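PDB 7A3W: NAD(P)-dependent oxidoreductase from Pseudomonas putida, which reduces imines with NADPH and probably serves as a multifunctional biocatalyst for conjugate reduction and reductive amination. Local coordinates for residues B[73-78]-B[121-126]; B[193-198]-B[206-211]; B[227-232]-B[236-241]. One frame throughout, in Å; residues are numbered along the deposited sequence.

How the contacts relate
Contact 1 is buried in the NADP-binding Rossmann domain, whereas contacts 2 and 3 belong to the helical C-terminal domain and share helix 205-232, contact 2 near its start and contact 3 at its far end. Their chemistry follows their place. Contact 1 has a buried salt bridge, with a water beside it; contact 2 is buried and apolar, one aromatic ring on a neighbouring helix; contact 3 is again a salt bridge, but at the surface. Contacts 1 and 3 each touch an NADPH, though not the same molecule. Contacts 2 and 3, whose nearest atoms are about 18 Å apart, both also reach the second subunit.

Contact 1 of 3, residues B[73-78]-B[121-126]; sequences IDKAVF and YVDAGI. With NDP (NADPH dihydro-nicotinamide-adenine-dinucleotide phosphate), chain F.
Lys75 and Asp123 approach from opposite directions inside the Rossmann domain, where the first turn of helix 75-83 faces strand 120-126 of the central sheet. The backbones stand well apart, with Lys75 CA 10.0 Å from Asp123 CA, and the lysine chain spans the interval, nearly extended until a bend at its last torsion (chi4 -64°) turns NZ onto the carboxylate. Lys75 NZ donates to Asp123 OD1 over 2.8 Å, on the syn side and 16° out of the carboxylate plane, in a bond that is also a salt bridge. The same oxygen takes a weak bond from Tyr121 OH at 2.6 Å, so two donors hold one acceptor.

This is the close-packed flank: Lys75 CE lies 3.5 Å from Asp123 OD1, and Val107 of helix 104-116 touches both side chains. The other flank is looser and is bridged by water. Here Lys75 NZ donates to a water 3.0 Å away, which in turn donates to Ala124 O, while direct approach of NZ to that carbonyl stops at 4.1 Å. With a further bond to Ser100 O, the ammonium group has three acceptors, as many as it has N-H groups. An alanine in place of Asp123 would probably deprive the buried lysine of its countercharge and take from Tyr121 OH the carboxylate oxygen it donates to.

Just ahead of the helix, Asp74 is the N-cap, its OD1 accepting from Val77 N. The same segment also lines the cofactor site: Ile73, before the cap, and Val77, in the helix, lie along the adenosine half of NADPH, and Ile73 also packs on Val244 of the second subunit. On the ribose next to the nicotinamide, O3D donates to Ile73 O over 2.7 Å.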
loop_
_atom_site.group_PDB
_atom_site.type_symbol
_atom_site.label_atom_id
_atom_site.label_comp_id
_atom_site.label_asym_id
_atom_site.label_seq_id
_atom_site.Cartn_x
_atom_site.Cartn_y
_atom_site.Cartn_z
ATOM N N ILE B 73 -0.284 -25.524 6.634
ATOM C CA ILE B 73 0.725 -24.445 6.636
ATOM C C ILE B 73 1.182 -24.193 5.190
ATOM O O ILE B 73 1.405 -23.034 4.817
ATOM C CB ILE B 73 1.892 -24.763 7.590
ATOM C CG1 ILE B 73 2.833 -23.560 7.702
ATOM C CG2 ILE B 73 2.600 -26.056 7.171
ATOM C CD1 ILE B 73 2.115 -22.269 8.030
ATOM N N ASP B 74 1.305 -25.240 4.386
ATOM C CA ASP B 74 1.769 -25.085 2.985
ATOM C C ASP B 74 1.319 -26.260 2.120
ATOM O O ASP B 74 0.824 -27.280 2.637
ATOM C CB ASP B 74 3.274 -24.832 2.902
ATOM C CG ASP B 74 4.141 -25.964 3.401
ATOM O OD1 ASP B 74 3.689 -27.123 3.357
ATOM O OD2 ASP B 74 5.269 -25.676 3.827
ATOM N N LYS B 75 1.463 -26.098 0.808
ATOM C CA LYS B 75 1.076 -27.143 -0.165
ATOM C C LYS B 75 1.949 -28.389 0.008
ATOM O O LYS B 75 1.430 -29.484 -0.158
ATOM C CB LYS B 75 1.123 -26.555 -1.571
ATOM C CG LYS B 75 0.082 -25.465 -1.816
ATOM C CD LYS B 75 -0.009 -25.031 -3.267
ATOM C CE LYS B 75 -0.686 -23.702 -3.514
ATOM N NZ LYS B 75 -2.124 -23.711 -3.116
ATOM N N ALA B 76 3.234 -28.231 0.340
ATOM C CA ALA B 76 4.171 -29.358 0.566
ATOM C C ALA B 76 3.595 -30.351 1.587
ATOM O O ALA B 76 3.606 -31.569 1.329
ATOM C CB ALA B 76 5.526 -28.849 0.998
ATOM N N VAL B 77 3.050 -29.895 2.710
ATOM C CA VAL B 77 2.531 -30.870 3.722
ATOM C C VAL B 77 1.263 -31.551 3.203
ATOM O O VAL B 77 1.016 -32.693 3.595
ATOM C CB VAL B 77 2.359 -30.262 5.130
ATOM C CG1 VAL B 77 3.663 -29.635 5.615
ATOM C CG2 VAL B 77 1.201 -29.285 5.228
ATOM N N PHE B 78 0.503 -30.944 2.290
ATOM C CA PHE B 78 -0.648 -31.652 1.675
ATOM C C PHE B 78 -0.135 -32.741 0.726
ATOM O O PHE B 78 -0.740 -33.812 0.635
ATOM C CB PHE B 78 -1.582 -30.682 0.965
ATOM C CG PHE B 78 -2.781 -31.382 0.391
ATOM C CD1 PHE B 78 -3.599 -32.172 1.194
ATOM C CD2 PHE B 78 -3.064 -31.305 -0.959
ATOM C CE1 PHE B 78 -4.709 -32.815 0.659
ATOM C CE2 PHE B 78 -4.160 -31.968 -1.493
ATOM C CZ PHE B 78 -4.972 -32.734 -0.687
ATOM N N TYR B 121 -9.566 -30.808 -9.110
ATOM C CA TYR B 121 -8.640 -29.937 -8.354
ATOM C C TYR B 121 -8.868 -28.468 -8.686
ATOM O O TYR B 121 -8.900 -28.053 -9.885
ATOM C CB TYR B 121 -7.188 -30.308 -8.647
ATOM C CG TYR B 121 -6.220 -29.544 -7.792
ATOM C CD1 TYR B 121 -6.167 -29.734 -6.421
ATOM C CD2 TYR B 121 -5.412 -28.560 -8.333
ATOM C CE1 TYR B 121 -5.290 -29.010 -5.621
ATOM C CE2 TYR B 121 -4.544 -27.816 -7.550
ATOM C CZ TYR B 121 -4.469 -28.050 -6.193
ATOM O OH TYR B 121 -3.574 -27.323 -5.454
ATOM N N VAL B 122 -8.997 -27.672 -7.624
ATOM C CA VAL B 122 -9.066 -26.197 -7.686
ATOM C C VAL B 122 -8.009 -25.673 -6.716
ATOM O O VAL B 122 -8.023 -26.075 -5.553
ATOM C CB VAL B 122 -10.481 -25.700 -7.346
ATOM C CG1 VAL B 122 -10.579 -24.195 -7.454
ATOM C CG2 VAL B 122 -11.502 -26.368 -8.240
ATOM N N ASP B 123 -7.130 -24.805 -7.206
ATOM C CA ASP B 123 -6.129 -24.123 -6.357
ATOM C C ASP B 123 -6.722 -22.782 -5.928
ATOM O O ASP B 123 -7.553 -22.215 -6.670
ATOM C CB ASP B 123 -4.795 -24.005 -7.082
ATOM C CG ASP B 123 -3.684 -23.837 -6.063
ATOM O OD1 ASP B 123 -3.532 -24.767 -5.269
ATOM O OD2 ASP B 123 -3.035 -22.768 -6.047
ATOM N N ALA B 124 -6.396 -22.300 -4.733
ATOM C CA ALA B 124 -7.097 -21.128 -4.170
ATOM C C ALA B 124 -6.141 -20.327 -3.286
ATOM O O ALA B 124 -5.027 -20.800 -2.944
ATOM C CB ALA B 124 -8.355 -21.541 -3.455
ATOM N N GLY B 125 -6.492 -19.080 -3.060
ATOM C CA GLY B 125 -5.666 -18.167 -2.260
ATOM C C GLY B 125 -6.583 -17.243 -1.493
ATOM O O GLY B 125 -7.440 -16.597 -2.134
ATOM N N ILE B 126 -6.442 -17.239 -0.170
ATOM C CA ILE B 126 -7.324 -16.461 0.741
ATOM C C ILE B 126 -6.751 -15.053 0.899
ATOM O O ILE B 126 -5.589 -14.908 1.343
ATOM C CB ILE B 126 -7.521 -17.156 2.093
ATOM C CG1 ILE B 126 -8.016 -18.600 1.938
ATOM C CG2 ILE B 126 -8.452 -16.314 2.948
ATOM C CD1 ILE B 126 -7.917 -19.453 3.176
HETATM P PA NDP F . -1.359 -22.084 11.387
HETATM O O1A NDP F . -2.349 -21.528 12.371
HETATM O O2A NDP F . 0.117 -22.166 11.699
HETATM O O5B NDP F . -1.874 -23.554 11.016
HETATM C C5B NDP F . -1.029 -24.452 10.274
HETATM C C4B NDP F . -1.835 -25.699 10.025
HETATM O O4B NDP F . -1.041 -26.644 9.249
HETATM C C3B NDP F . -2.284 -26.457 11.280
HETATM O O3B NDP F . -3.501 -27.103 10.983
HETATM C C2B NDP F . -1.133 -27.435 11.449
HETATM O O2B NDP F . -1.395 -28.629 12.198
HETATM C C1B NDP F . -0.966 -27.839 9.992
HETATM N N9A NDP F . 0.297 -28.498 9.724
HETATM C C8A NDP F . 1.571 -28.012 9.845
HETATM N N7A NDP F . 2.486 -28.895 9.524
HETATM C C5A NDP F . 1.762 -30.010 9.126
HETATM C C6A NDP F . 2.143 -31.284 8.668
HETATM N N6A NDP F . 3.413 -31.666 8.486
HETATM N N1A NDP F . 1.158 -32.157 8.372
HETATM C C2A NDP F . -0.119 -31.788 8.546
HETATM N N3A NDP F . -0.600 -30.633 8.987
HETATM C C4A NDP F . 0.407 -29.780 9.261
HETATM O O3 NDP F . -1.480 -21.413 9.946
HETATM P PN NDP F . -2.741 -20.596 9.357
HETATM O O1N NDP F . -2.538 -19.197 9.802
HETATM O O2N NDP F . -4.025 -21.274 9.734
HETATM O O5D NDP F . -2.423 -20.658 7.804
HETATM C C5D NDP F . -2.750 -21.789 6.969
HETATM C C4D NDP F . -2.501 -21.407 5.533
HETATM O O4D NDP F . -3.401 -20.334 5.140
HETATM C C3D NDP F . -1.078 -20.916 5.207
HETATM O O3D NDP F . -0.628 -21.535 4.010
HETATM C C2D NDP F . -1.252 -19.411 5.124
HETATM O O2D NDP F . -0.245 -18.815 4.317
HETATM C C1D NDP F . -2.677 -19.275 4.582
HETATM N N1N NDP F . -3.360 -18.006 4.981
HETATM C C2N NDP F . -3.534 -17.633 6.296
HETATM C C3N NDP F . -4.010 -16.384 6.638
HETATM C C7N NDP F . -4.205 -15.944 8.051
HETATM O O7N NDP F . -4.511 -14.768 8.244
HETATM N N7N NDP F . -4.099 -16.793 9.060
HETATM C C4N NDP F . -4.422 -15.453 5.565
HETATM C C5N NDP F . -4.228 -15.949 4.226
HETATM C C6N NDP F . -3.836 -17.183 3.985
HETATM P P2B NDP F . -1.222 -28.518 13.802
HETATM O O1X NDP F . 0.145 -27.867 13.999
HETATM O O2X NDP F . -2.413 -27.783 14.375
HETATM O O3X NDP F . -1.225 -29.995 14.135
HETATM O O HOH W 1 -2.488 -20.774 -3.811
#

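Contact 2 of 3, residues B[193-198]-B[206-211]; sequences EGAVLA and QDFKAL
Phe208 of helix 205-232 lays its ring against Gly194, Ala195 and Ala198 of helix 173-200, and the contact is made by this one side chain. From CB the ring is carried across to the opposing helix because CG stands anti to the backbone N (chi1 -170°), beside the carbonyl carbon. CG itself comes within 4.0 Å of Ala195 CA. The ring then divides. On one branch CD1 meets the methyl of Ala198, with Phe208 CD1 to Ala198 CB at 3.6 Å; this methyl approaches obliquely. Beyond CD1, CE1 lies near Gly194 O, which sits over a ring face, offset toward the rim. On the other branch Phe208 CD2 touches Ala195 CB, also at 3.6 Å, and farther out Phe208 CE2 reaches Ala195 N at 3.5 Å.

The two are consecutive long helices of the helical C-terminal domain, joined by a short connection. Their axes over these segments pass 9.8 Å apart, at 128° between N-to-C directions, so they are splayed rather than antiparallel. Small residues on the first helix let an aromatic ring lie against its backbone. Ala195 CA makes a CH-pi contact over one face, 3.9 Å from the Phe208 ring centroid and 26° off the normal, and Gly194 C lies over the same face.

Around this pair, Trp191 sets its own ring against Phe208, the planes inclined, and Leu180 of the second subunit packs on it too, which places this helix pair at the dimer interface. Lys209, next along the helix, forms a salt bridge with Asp228 of that subunit.

At its tip, Phe208 CZ rests 3.6 Å from Gly194 C. A beta carbon on that glycine would point toward the ring and stand just 3.1 Å from Phe208 CZ, a tight approach that glycine avoids.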
loop_
_atom_site.group_PDB
_atom_site.type_symbol
_atom_site.label_atom_id
_atom_site.label_comp_id
_atom_site.label_asym_id
_atom_site.label_seq_id
_atom_site.Cartn_x
_atom_site.Cartn_y
_atom_site.Cartn_z
ATOM N N GLU B 193 6.942 1.569 8.658
ATOM C CA GLU B 193 8.129 2.455 8.534
ATOM C C GLU B 193 7.712 3.931 8.715
ATOM O O GLU B 193 8.368 4.654 9.473
ATOM C CB GLU B 193 8.766 2.159 7.190
ATOM C CG GLU B 193 10.087 2.829 6.996
ATOM C CD GLU B 193 10.912 2.195 5.882
ATOM O OE1 GLU B 193 11.096 0.939 5.908
ATOM O OE2 GLU B 193 11.386 2.934 5.015
ATOM N N GLY B 194 6.607 4.350 8.090
ATOM C CA GLY B 194 6.022 5.691 8.271
ATOM C C GLY B 194 5.473 5.916 9.675
ATOM O O GLY B 194 5.701 7.002 10.249
ATOM N N ALA B 195 4.751 4.941 10.225
ATOM C CA ALA B 195 4.125 5.057 11.556
ATOM C C ALA B 195 5.240 5.248 12.585
ATOM O O ALA B 195 5.072 6.076 13.503
ATOM C CB ALA B 195 3.287 3.846 11.857
ATOM N N VAL B 196 6.371 4.573 12.395
ATOM C CA VAL B 196 7.522 4.702 13.326
ATOM C C VAL B 196 8.108 6.113 13.199
ATOM O O VAL B 196 8.301 6.768 14.251
ATOM C CB VAL B 196 8.554 3.590 13.119
ATOM C CG1 VAL B 196 9.852 3.914 13.833
ATOM C CG2 VAL B 196 8.009 2.246 13.570
ATOM N N LEU B 197 8.339 6.604 11.980
ATOM C CA LEU B 197 8.839 7.995 11.799
ATOM C C LEU B 197 7.871 8.969 12.475
ATOM O O LEU B 197 8.324 9.860 13.228
ATOM C CB LEU B 197 9.014 8.304 10.309
ATOM C CG LEU B 197 9.638 9.674 9.990
ATOM C CD1 LEU B 197 11.002 9.818 10.651
ATOM C CD2 LEU B 197 9.793 9.868 8.490
ATOM N N ALA B 198 6.571 8.829 12.251
ATOM C CA ALA B 198 5.576 9.768 12.819
ATOM C C ALA B 198 5.675 9.760 14.348
ATOM O O ALA B 198 5.737 10.831 14.976
ATOM C CB ALA B 198 4.204 9.391 12.377
ATOM N N GLN B 206 -2.446 6.364 16.571
ATOM C CA GLN B 206 -3.878 6.628 16.265
ATOM C C GLN B 206 -3.976 7.853 15.354
ATOM O O GLN B 206 -4.833 7.840 14.435
ATOM C CB GLN B 206 -4.753 6.797 17.508
ATOM C CG GLN B 206 -5.109 5.486 18.207
ATOM C CD GLN B 206 -5.879 4.499 17.354
ATOM O OE1 GLN B 206 -5.434 3.369 17.108
ATOM N NE2 GLN B 206 -7.061 4.906 16.912
ATOM N N ASP B 207 -3.145 8.874 15.576
ATOM C CA ASP B 207 -3.161 10.093 14.729
ATOM C C ASP B 207 -2.613 9.731 13.339
ATOM O O ASP B 207 -3.169 10.178 12.357
ATOM C CB ASP B 207 -2.428 11.251 15.397
ATOM C CG ASP B 207 -3.164 11.830 16.598
ATOM O OD1 ASP B 207 -4.420 11.599 16.721
ATOM O OD2 ASP B 207 -2.500 12.508 17.382
ATOM N N PHE B 208 -1.580 8.899 13.248
ATOM C CA PHE B 208 -1.051 8.454 11.930
ATOM C C PHE B 208 -2.084 7.582 11.206
ATOM O O PHE B 208 -2.250 7.731 9.995
ATOM C CB PHE B 208 0.281 7.735 12.111
ATOM C CG PHE B 208 0.974 7.479 10.803
ATOM C CD1 PHE B 208 1.563 8.526 10.104
ATOM C CD2 PHE B 208 1.013 6.201 10.267
ATOM C CE1 PHE B 208 2.217 8.280 8.911
ATOM C CE2 PHE B 208 1.666 5.972 9.072
ATOM C CZ PHE B 208 2.253 7.002 8.404
ATOM N N LYS B 209 -2.796 6.709 11.927
ATOM C CA LYS B 209 -3.949 5.939 11.374
ATOM C C LYS B 209 -4.983 6.905 10.768
ATOM O O LYS B 209 -5.525 6.610 9.681
ATOM C CB LYS B 209 -4.596 5.088 12.472
ATOM C CG LYS B 209 -6.005 4.568 12.172
ATOM C CD LYS B 209 -6.699 4.039 13.415
ATOM C CE LYS B 209 -8.190 3.853 13.231
ATOM N NZ LYS B 209 -8.880 3.647 14.523
ATOM N N ALA B 210 -5.296 8.011 11.450
ATOM C CA ALA B 210 -6.339 8.955 10.983
ATOM C C ALA B 210 -5.895 9.649 9.684
ATOM O O ALA B 210 -6.756 9.974 8.876
ATOM C CB ALA B 210 -6.660 9.960 12.055
ATOM N N LEU B 211 -4.595 9.836 9.469
ATOM C CA LEU B 211 -4.052 10.498 8.250
ATOM C C LEU B 211 -3.815 9.471 7.119
ATOM O O LEU B 211 -3.708 9.880 5.938
ATOM C CB LEU B 211 -2.728 11.178 8.609
ATOM C CG LEU B 211 -2.857 12.366 9.554
ATOM C CD1 LEU B 211 -1.497 12.771 10.099
ATOM C CD2 LEU B 211 -3.552 13.533 8.867
#

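Contact 3 of 3, residues B[227-232]-B[236-241]; sequences ADRIAA and SGEQAS. With NDP (NADPH dihydro-nicotinamide-adenine-dinucleotide phosphate), chain C.
Arg229 reaches Glu238 through an extended chain: CG lies anti to the carbonyl carbon (chi1 -79°), and from CG to NE the atoms run straight out from the helix. Glu238 instead folds back, its chain bent at chi2 (-76°), which brings its carboxylate to the arginine. The two link the last turns of helix 205-232 with the irregular loop leading to helix 242-258, in the helical C-terminal domain of the reductive aminase family.

Arg229 NH2 donates to Glu238 OE1 over 2.9 Å in a salt bridge. The acceptor lies almost in the guanidinium plane, at its edge, while the donor stands above the carboxylate plane; the two planes are inclined by 37°. Glu238 is itself steadied from within the loop: Ser236 OG donates to Glu238 OE2 at 2.6 Å, onto the syn lone pair of that oxygen. The serine oxygen also accepts from Arg229 NH1, but the bond is weak at 3.3 Å. Ser236 OG therefore sits between the two charged groups, donating to one and weakly accepting from the other.

Arg229 has partners beyond the loop's charged group: NH1 bonds to Asp234 O in the connecting turn, and NE has a long, weak ion pair with Asp285. The guanidinium thus joins the helix end to Asp234 and to the side chains of Ser236 and Glu238. Arg229 NH2 also passes Gln239 CG at 4.1 Å, the start of a side chain whose OE1 accepts from Lys131 N of the second subunit.

From this point the loop enters the cofactor pocket. The NADPH here is bound largely by the second subunit, including its Ile73 O, but its nicotinamide is met from this chain. Ala240 CB lies 3.5 Å from the carboxamide nitrogen N7N, and that N7N donates to Gln239 O over 3.0 Å.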
loop_
_atom_site.group_PDB
_atom_site.type_symbol
_atom_site.label_atom_id
_atom_site.label_comp_id
_atom_site.label_asym_id
_atom_site.label_seq_id
_atom_site.Cartn_x
_atom_site.Cartn_y
_atom_site.Cartn_z
ATOM N N ALA B 227 -0.748 1.911 -13.907
ATOM C CA ALA B 227 -1.155 0.726 -14.707
ATOM C C ALA B 227 -1.559 1.185 -16.103
ATOM O O ALA B 227 -1.185 0.506 -17.061
ATOM C CB ALA B 227 -2.286 -0.023 -14.068
ATOM N N ASP B 228 -2.326 2.275 -16.216
ATOM C CA ASP B 228 -2.766 2.789 -17.544
ATOM C C ASP B 228 -1.547 3.244 -18.352
ATOM O O ASP B 228 -1.467 2.922 -19.562
ATOM C CB ASP B 228 -3.835 3.854 -17.405
ATOM C CG ASP B 228 -5.169 3.321 -16.913
ATOM O OD1 ASP B 228 -5.322 2.088 -16.790
ATOM O OD2 ASP B 228 -6.039 4.144 -16.655
ATOM N N ARG B 229 -0.580 3.894 -17.713
ATOM C CA ARG B 229 0.671 4.316 -18.386
ATOM C C ARG B 229 1.495 3.102 -18.819
ATOM O O ARG B 229 2.047 3.161 -19.926
ATOM C CB ARG B 229 1.506 5.220 -17.480
ATOM C CG ARG B 229 0.994 6.649 -17.449
ATOM C CD ARG B 229 1.836 7.460 -16.496
ATOM N NE ARG B 229 1.511 8.865 -16.439
ATOM C CZ ARG B 229 1.935 9.781 -17.313
ATOM N NH1 ARG B 229 2.688 9.434 -18.347
ATOM N NH2 ARG B 229 1.584 11.044 -17.151
ATOM N N ILE B 230 1.634 2.078 -17.973
ATOM C CA ILE B 230 2.453 0.865 -18.283
ATOM C C ILE B 230 1.790 0.129 -19.456
ATOM O O ILE B 230 2.494 -0.263 -20.373
ATOM C CB ILE B 230 2.648 -0.031 -17.040
ATOM C CG1 ILE B 230 3.462 0.676 -15.949
ATOM C CG2 ILE B 230 3.272 -1.368 -17.408
ATOM C CD1 ILE B 230 3.241 0.129 -14.540
ATOM N N ALA B 231 0.461 0.027 -19.452
ATOM C CA ALA B 231 -0.322 -0.606 -20.536
ATOM C C ALA B 231 -0.019 0.112 -21.855
ATOM O O ALA B 231 0.092 -0.589 -22.874
ATOM C CB ALA B 231 -1.798 -0.567 -20.239
ATOM N N ALA B 232 0.074 1.451 -21.829
ATOM C CA ALA B 232 0.247 2.310 -23.022
ATOM C C ALA B 232 1.737 2.540 -23.316
ATOM O O ALA B 232 2.030 3.167 -24.329
ATOM C CB ALA B 232 -0.483 3.608 -22.826
ATOM N N SER B 236 5.502 9.808 -20.216
ATOM C CA SER B 236 5.706 11.284 -20.257
ATOM C C SER B 236 5.699 11.830 -18.821
ATOM O O SER B 236 4.825 11.422 -18.030
ATOM C CB SER B 236 4.665 11.974 -21.109
ATOM O OG SER B 236 3.373 11.849 -20.530
ATOM N N GLY B 237 6.628 12.733 -18.508
ATOM C CA GLY B 237 6.970 13.123 -17.130
ATOM C C GLY B 237 6.320 14.416 -16.682
ATOM O O GLY B 237 6.801 14.968 -15.700
ATOM N N GLU B 238 5.206 14.846 -17.276
ATOM C CA GLU B 238 4.622 16.177 -16.952
ATOM C C GLU B 238 4.021 16.219 -15.535
ATOM O O GLU B 238 3.854 17.351 -15.002
ATOM C CB GLU B 238 3.628 16.626 -18.021
ATOM C CG GLU B 238 2.348 15.824 -18.064
ATOM C CD GLU B 238 2.507 14.451 -18.699
ATOM O OE1 GLU B 238 1.626 13.618 -18.486
ATOM O OE2 GLU B 238 3.546 14.198 -19.362
ATOM N N GLN B 239 3.686 15.084 -14.917
ATOM C CA GLN B 239 3.092 15.078 -13.551
ATOM C C GLN B 239 4.216 15.216 -12.520
ATOM O O GLN B 239 4.124 16.081 -11.599
ATOM C CB GLN B 239 2.269 13.809 -13.337
ATOM C CG GLN B 239 0.975 13.796 -14.136
ATOM C CD GLN B 239 0.049 14.901 -13.694
ATOM O OE1 GLN B 239 -0.257 15.030 -12.516
ATOM N NE2 GLN B 239 -0.422 15.693 -14.638
ATOM N N ALA B 240 5.271 14.434 -12.697
ATOM C CA ALA B 240 6.454 14.445 -11.817
ATOM C C ALA B 240 7.507 13.542 -12.439
ATOM O O ALA B 240 7.126 12.470 -12.944
ATOM C CB ALA B 240 6.098 13.986 -10.427
ATOM N N SER B 241 8.772 13.932 -12.392
ATOM C CA SER B 241 9.857 13.095 -12.936
ATOM C C SER B 241 10.346 12.104 -11.880
ATOM O O SER B 241 10.318 12.402 -10.686
ATOM C CB SER B 241 10.999 13.936 -13.423
ATOM O OG SER B 241 11.629 14.570 -12.334
HETATM P PA NDP C . 10.232 20.534 -11.017
HETATM O O1A NDP C . 9.217 20.445 -12.106
HETATM O O2A NDP C . 11.641 20.001 -11.172
HETATM O O5B NDP C . 10.368 22.084 -10.687
HETATM C C5B NDP C . 11.422 22.556 -9.823
HETATM C C4B NDP C . 11.299 24.049 -9.691
HETATM O O4B NDP C . 12.361 24.531 -8.819
HETATM C C3B NDP C . 11.433 24.846 -10.997
HETATM O O3B NDP C . 10.650 26.033 -10.976
HETATM C C2B NDP C . 12.906 25.219 -10.957
HETATM O O2B NDP C . 13.199 26.367 -11.742
HETATM C C1B NDP C . 13.036 25.555 -9.481
HETATM N N9A NDP C . 14.415 25.634 -9.017
HETATM C C8A NDP C . 15.390 24.675 -8.980
HETATM N N7A NDP C . 16.542 25.125 -8.545
HETATM C C5A NDP C . 16.298 26.455 -8.259
HETATM C C6A NDP C . 17.107 27.484 -7.751
HETATM N N6A NDP C . 18.390 27.326 -7.433
HETATM N N1A NDP C . 16.530 28.699 -7.582
HETATM C C2A NDP C . 15.238 28.864 -7.891
HETATM N N3A NDP C . 14.387 27.974 -8.396
HETATM C C4A NDP C . 14.988 26.780 -8.550
HETATM O O3 NDP C . 9.627 20.022 -9.633
HETATM P PN NDP C . 8.107 19.817 -9.152
HETATM O O1N NDP C . 7.258 20.971 -9.552
HETATM O O2N NDP C . 7.677 18.475 -9.591
HETATM O O5D NDP C . 8.296 19.757 -7.571
HETATM C C5D NDP C . 8.455 20.974 -6.821
HETATM C C4D NDP C . 8.393 20.655 -5.359
HETATM O O4D NDP C . 7.057 20.209 -5.033
HETATM C C3D NDP C . 9.360 19.579 -4.838
HETATM O O3D NDP C . 9.816 19.953 -3.554
HETATM C C2D NDP C . 8.493 18.322 -4.801
HETATM O O2D NDP C . 8.945 17.303 -3.900
HETATM C C1D NDP C . 7.151 18.939 -4.402
HETATM N N1N NDP C . 6.017 18.079 -4.838
HETATM C C2N NDP C . 5.793 17.786 -6.163
HETATM C C3N NDP C . 4.792 16.910 -6.546
HETATM C C7N NDP C . 4.545 16.520 -7.985
HETATM O O7N NDP C . 3.704 15.632 -8.187
HETATM N N7N NDP C . 5.230 17.086 -8.987
HETATM C C4N NDP C . 3.905 16.343 -5.499
HETATM C C5N NDP C . 4.105 16.907 -4.172
HETATM C C6N NDP C . 5.213 17.536 -3.865
HETATM P P2B NDP C . 13.636 26.084 -13.304
HETATM O O1X NDP C . 14.428 27.300 -13.733
HETATM O O2X NDP C . 14.461 24.836 -13.324
HETATM O O3X NDP C . 12.294 25.962 -14.017
#